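Local atomic coordinates of lectin (Remusatia vivipara, PDB entry 3R0E), a protein that probably binds mannose through the second bulb-type lectin domain (chain 2) of a larger lectin, and probably agglutinates rabbit erythrocytes. Residues Q27-G32 / V37-K42; V89-D94 / V99-A104. One frame throughout, in Å; residues are numbered along the deposited sequence.

Overall arrangement
From the N terminus the chain first runs through strands 8-10, 14-16 and 19-22. Interaction 1 then closes a short hairpin between strands 27-30 and 36-39, in the four-stranded sheet that probably carries a mannose site. The chain then adds strands 57-60, 66-69 and 75-78, which join strand 14-16 in a second sheet. Interaction 2 closes another hairpin near the C terminus, between strands 89-92 and 98-107, in the sheet that also holds strand 8-10. The two contacts follow in series and neither nest nor cross. The centres of interactions 1 and 2 lie about 16 Å apart. Leucines join them: Leu-28 packs on Leu-90 and Leu-92, and Leu-38 on Leu-92, inside the prism.

Interaction 1 of 2, residues Q27-G32 / V37-K42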
# COMPACT_ATOMS: atom_id res chain seq x y z
N GLN B 27 9.74 -5.17 10.13
CA GLN B 27 10.69 -4.78 9.10
C GLN B 27 10.78 -5.87 8.05
O GLN B 27 10.74 -7.06 8.36
CB GLN B 27 12.09 -4.58 9.69
CG GLN B 27 12.28 -3.35 10.57
CD GLN B 27 13.75 -3.03 10.81
OE1 GLN B 27 14.54 -3.90 11.17
NE2 GLN B 27 14.12 -1.77 10.62
N LEU B 28 10.90 -5.45 6.79
CA LEU B 28 11.12 -6.37 5.69
C LEU B 28 12.43 -5.98 5.00
O LEU B 28 12.51 -4.92 4.39
CB LEU B 28 9.93 -6.32 4.73
CG LEU B 28 9.99 -7.22 3.49
CD1 LEU B 28 9.97 -8.70 3.88
CD2 LEU B 28 8.86 -6.87 2.56
N VAL B 29 13.44 -6.85 5.12
CA VAL B 29 14.82 -6.53 4.75
C VAL B 29 15.33 -7.43 3.63
O VAL B 29 15.32 -8.66 3.75
CB VAL B 29 15.80 -6.65 5.98
CG1 VAL B 29 17.16 -6.11 5.65
CG2 VAL B 29 15.25 -5.94 7.23
N MET B 30 15.77 -6.81 2.54
CA MET B 30 16.51 -7.50 1.50
C MET B 30 17.98 -7.51 1.93
O MET B 30 18.72 -6.54 1.71
CB MET B 30 16.32 -6.81 0.15
CG MET B 30 17.07 -7.44 -1.01
SD MET B 30 16.41 -9.06 -1.48
CE MET B 30 17.41 -10.18 -0.49
N GLN B 31 18.40 -8.61 2.54
CA GLN B 31 19.67 -8.67 3.24
C GLN B 31 20.87 -8.91 2.35
O GLN B 31 20.75 -9.45 1.24
CB GLN B 31 19.60 -9.71 4.34
CG GLN B 31 18.54 -9.42 5.40
CD GLN B 31 18.52 -10.42 6.53
OE1 GLN B 31 18.97 -11.56 6.37
NE2 GLN B 31 18.01 -10.00 7.68
N GLY B 32 22.04 -8.51 2.86
CA GLY B 32 23.32 -8.77 2.21
C GLY B 32 23.55 -10.23 1.84
O GLY B 32 24.30 -10.51 0.89
N VAL B 37 13.81 -11.09 4.52
CA VAL B 37 13.27 -11.45 5.82
C VAL B 37 12.32 -10.41 6.41
O VAL B 37 12.67 -9.23 6.55
CB VAL B 37 14.39 -11.80 6.86
CG1 VAL B 37 13.79 -12.27 8.18
CG2 VAL B 37 15.36 -12.86 6.31
N LEU B 38 11.13 -10.88 6.77
CA LEU B 38 10.18 -10.08 7.50
C LEU B 38 10.37 -10.38 8.98
O LEU B 38 10.11 -11.48 9.44
CB LEU B 38 8.75 -10.39 7.02
CG LEU B 38 7.46 -9.92 7.73
CD1 LEU B 38 7.62 -8.82 8.76
CD2 LEU B 38 6.41 -9.53 6.70
N TYR B 39 10.86 -9.38 9.72
CA TYR B 39 11.07 -9.52 11.16
C TYR B 39 9.85 -9.05 11.92
O TYR B 39 9.31 -7.98 11.64
CB TYR B 39 12.29 -8.72 11.61
CG TYR B 39 13.58 -9.32 11.14
CD1 TYR B 39 14.16 -10.39 11.83
CD2 TYR B 39 14.20 -8.86 9.98
CE1 TYR B 39 15.34 -10.96 11.38
CE2 TYR B 39 15.39 -9.42 9.54
CZ TYR B 39 15.95 -10.46 10.24
OH TYR B 39 17.12 -11.03 9.77
N GLY B 40 9.44 -9.85 12.89
CA GLY B 40 8.31 -9.52 13.74
C GLY B 40 7.15 -10.46 13.49
O GLY B 40 7.16 -11.24 12.54
N GLY B 41 6.15 -10.39 14.37
CA GLY B 41 5.03 -11.31 14.32
C GLY B 41 5.37 -12.63 15.00
O GLY B 41 6.49 -12.85 15.46
N LYS B 42 4.38 -13.51 15.04
CA LYS B 42 4.48 -14.79 15.70
C LYS B 42 5.63 -15.63 15.12
O LYS B 42 6.48 -16.10 15.88
CB LYS B 42 3.13 -15.52 15.59
CG LYS B 42 2.96 -16.73 16.49
CD LYS B 42 1.48 -17.01 16.72
CE LYS B 42 1.26 -18.42 17.23
NZ LYS B 42 -0.18 -18.73 17.45
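Tyr-39 reaches across the hairpin and meets Gln-31 and Val-29. The Gln-31 amide atom nearest the hydroxyl lies at the edge of the ring, near its plane, while the amide itself is turned 33° from the ring. NE2 of Gln-31 is modelled 2.5 Å from OH of Tyr-39. The amide is probably turned over, so its atom assignment is doubtful. Methyl CG2 of Val-29 touches the ring edge at CD2 of Tyr-39, 4.1 Å away. Val-37 puts CG1 over one ring face, away from the ring centre, while its other methyl, CG2, meets the Gln-31 amide. Here CG1 is anti to the backbone N (chi1 -176°), which leaves CG2 beside that N.

The other face of the sheet is apolar. CD1 of Leu-28 lies 3.8 Å from CB of Leu-38, and the two side chains cross at about a right angle. Leu-38 also packs on Trp-45.

Four backbone bonds set this register. Tyr-39 N gives a hydrogen bond of 2.7 Å to Gln-27 O, and Gln-27 N returns one of 3.2 Å to Tyr-39 O. Val-29 and Val-37 form the second hydrogen-bonded pair, with Val-29 N 2.9 Å from Val-37 O. Between them, CA of Leu-38 makes a CH...O contact of 3.2 Å to Gln-27 O. Further out, Asp-18 OD1 accepts a hydrogen bond from Gly-32 N, just beyond Gln-31.

Gln-31 and Tyr-39 probably belong to carbohydrate-binding motif 2, and both are assigned to the mannose site by similarity. The hairpin thus sets Gln-31 and Tyr-39 beside the two valines on one side and turns the leucines to the other. This chemistry is consistent with a sugar-facing surface backed by a hydrophobic interior.

Interaction 2 of 2, residues V89-D94 / V99-A104; sequences VLILQD and VIYGPA
In Tyr-101 the ring carbon CG is placed beside the backbone N (chi1 -67°), and this lays the ring across the hairpin toward Gln-93. The Gln-93 chain is extended beyond CG, which lets it span the gap and bring its amide to the hydroxyl edge of the ring. Amide and ring are nearly coplanar, 15° apart. NE2 of Gln-93 is modelled 2.6 Å from OH of Tyr-101, but the amide is probably turned over.

A methyl of Val-99, CG1, covers part of one ring face near its border. The Ile-91 side chain runs at about a right angle to that of Tyr-101, with CD1 of Ile-91 3.8 Å from CD2 of Tyr-101. On the other side of the sheet CD1 of Leu-90 touches CG1 of Ile-100 at 3.8 Å, and both residues pack on Leu-66.

The backbones are held by two hydrogen-bonded pairs. Tyr-101 N lies 2.8 Å from Val-89 O, and Ile-91 N lies 2.9 Å from Val-99 O. Both bonds are nearly straight at the hydrogen. Val-99 N returns a bond of 3.0 Å to Ile-91 O.

All the touching residues are buried. Strand 98-107 pairs antiparallel with a strand of the partner chain, so the sheet continues across the interface. This is an antiparallel beta hairpin of a beta-prism II domain, in a sheet shared between two subunits.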
# COMPACT_ATOMS: atom_id res chain seq x y z
N VAL B 89 1.86 -1.72 -5.71
CA VAL B 89 2.54 -1.32 -4.48
C VAL B 89 2.63 -2.52 -3.53
O VAL B 89 1.67 -3.28 -3.40
CB VAL B 89 1.84 -0.11 -3.79
CG1 VAL B 89 0.42 -0.44 -3.35
CG2 VAL B 89 2.67 0.43 -2.62
N LEU B 90 3.80 -2.68 -2.91
CA LEU B 90 3.97 -3.59 -1.79
C LEU B 90 3.89 -2.75 -0.52
O LEU B 90 4.65 -1.79 -0.35
CB LEU B 90 5.32 -4.33 -1.86
CG LEU B 90 5.81 -5.15 -0.65
CD1 LEU B 90 4.95 -6.39 -0.38
CD2 LEU B 90 7.28 -5.56 -0.83
N ILE B 91 2.95 -3.08 0.37
CA ILE B 91 2.86 -2.36 1.63
C ILE B 91 3.26 -3.27 2.79
O ILE B 91 2.71 -4.36 2.97
CB ILE B 91 1.45 -1.78 1.88
CG1 ILE B 91 0.97 -0.96 0.67
CG2 ILE B 91 1.42 -0.90 3.15
CD1 ILE B 91 -0.45 -0.48 0.76
N LEU B 92 4.26 -2.85 3.55
CA LEU B 92 4.49 -3.48 4.84
C LEU B 92 3.55 -2.80 5.82
O LEU B 92 3.79 -1.67 6.25
CB LEU B 92 5.94 -3.35 5.29
CG LEU B 92 6.24 -4.09 6.60
CD1 LEU B 92 5.89 -5.59 6.48
CD2 LEU B 92 7.69 -3.88 7.03
N GLN B 93 2.46 -3.49 6.13
CA GLN B 93 1.37 -2.92 6.92
C GLN B 93 1.67 -2.95 8.41
O GLN B 93 2.41 -3.82 8.90
CB GLN B 93 0.07 -3.67 6.63
CG GLN B 93 -0.24 -3.83 5.14
CD GLN B 93 -1.53 -4.58 4.86
OE1 GLN B 93 -2.05 -5.32 5.71
NE2 GLN B 93 -2.07 -4.38 3.67
N ASP B 94 1.07 -2.02 9.14
CA ASP B 94 1.21 -1.96 10.60
C ASP B 94 0.74 -3.25 11.31
O ASP B 94 1.13 -3.50 12.45
CB ASP B 94 0.50 -0.73 11.17
CG ASP B 94 1.25 0.58 10.90
OD1 ASP B 94 2.44 0.56 10.48
OD2 ASP B 94 0.65 1.65 11.13
N VAL B 99 1.73 -6.99 1.80
CA VAL B 99 0.73 -7.27 0.77
C VAL B 99 0.99 -6.48 -0.53
O VAL B 99 1.27 -5.28 -0.50
CB VAL B 99 -0.72 -7.02 1.28
CG1 VAL B 99 -1.74 -7.50 0.28
CG2 VAL B 99 -0.97 -7.71 2.64
N ILE B 100 0.91 -7.17 -1.67
CA ILE B 100 1.04 -6.51 -2.97
C ILE B 100 -0.35 -6.18 -3.49
O ILE B 100 -1.20 -7.06 -3.62
CB ILE B 100 1.79 -7.37 -4.01
CG1 ILE B 100 3.17 -7.77 -3.50
CG2 ILE B 100 1.91 -6.62 -5.35
CD1 ILE B 100 3.90 -8.72 -4.42
N TYR B 101 -0.59 -4.91 -3.78
CA TYR B 101 -1.88 -4.48 -4.27
C TYR B 101 -1.71 -3.86 -5.63
O TYR B 101 -0.78 -3.06 -5.86
CB TYR B 101 -2.44 -3.40 -3.37
CG TYR B 101 -2.81 -3.83 -1.99
CD1 TYR B 101 -4.04 -4.45 -1.74
CD2 TYR B 101 -1.95 -3.59 -0.92
CE1 TYR B 101 -4.39 -4.83 -0.47
CE2 TYR B 101 -2.29 -3.96 0.36
CZ TYR B 101 -3.51 -4.58 0.58
OH TYR B 101 -3.86 -4.96 1.84
N GLY B 102 -2.62 -4.20 -6.54
CA GLY B 102 -2.68 -3.50 -7.81
C GLY B 102 -3.47 -4.28 -8.84
O GLY B 102 -3.90 -5.39 -8.57
N PRO B 103 -3.63 -3.71 -10.04
CA PRO B 103 -3.07 -2.41 -10.41
C PRO B 103 -3.91 -1.28 -9.82
O PRO B 103 -4.92 -1.54 -9.19
CB PRO B 103 -3.19 -2.41 -11.93
CG PRO B 103 -4.42 -3.24 -12.20
CD PRO B 103 -4.44 -4.30 -11.13
N ALA B 104 -3.47 -0.04 -10.03
CA ALA B 104 -4.25 1.15 -9.67
C ALA B 104 -5.57 1.19 -10.44
O ALA B 104 -5.59 0.94 -11.65
CB ALA B 104 -3.44 2.41 -9.96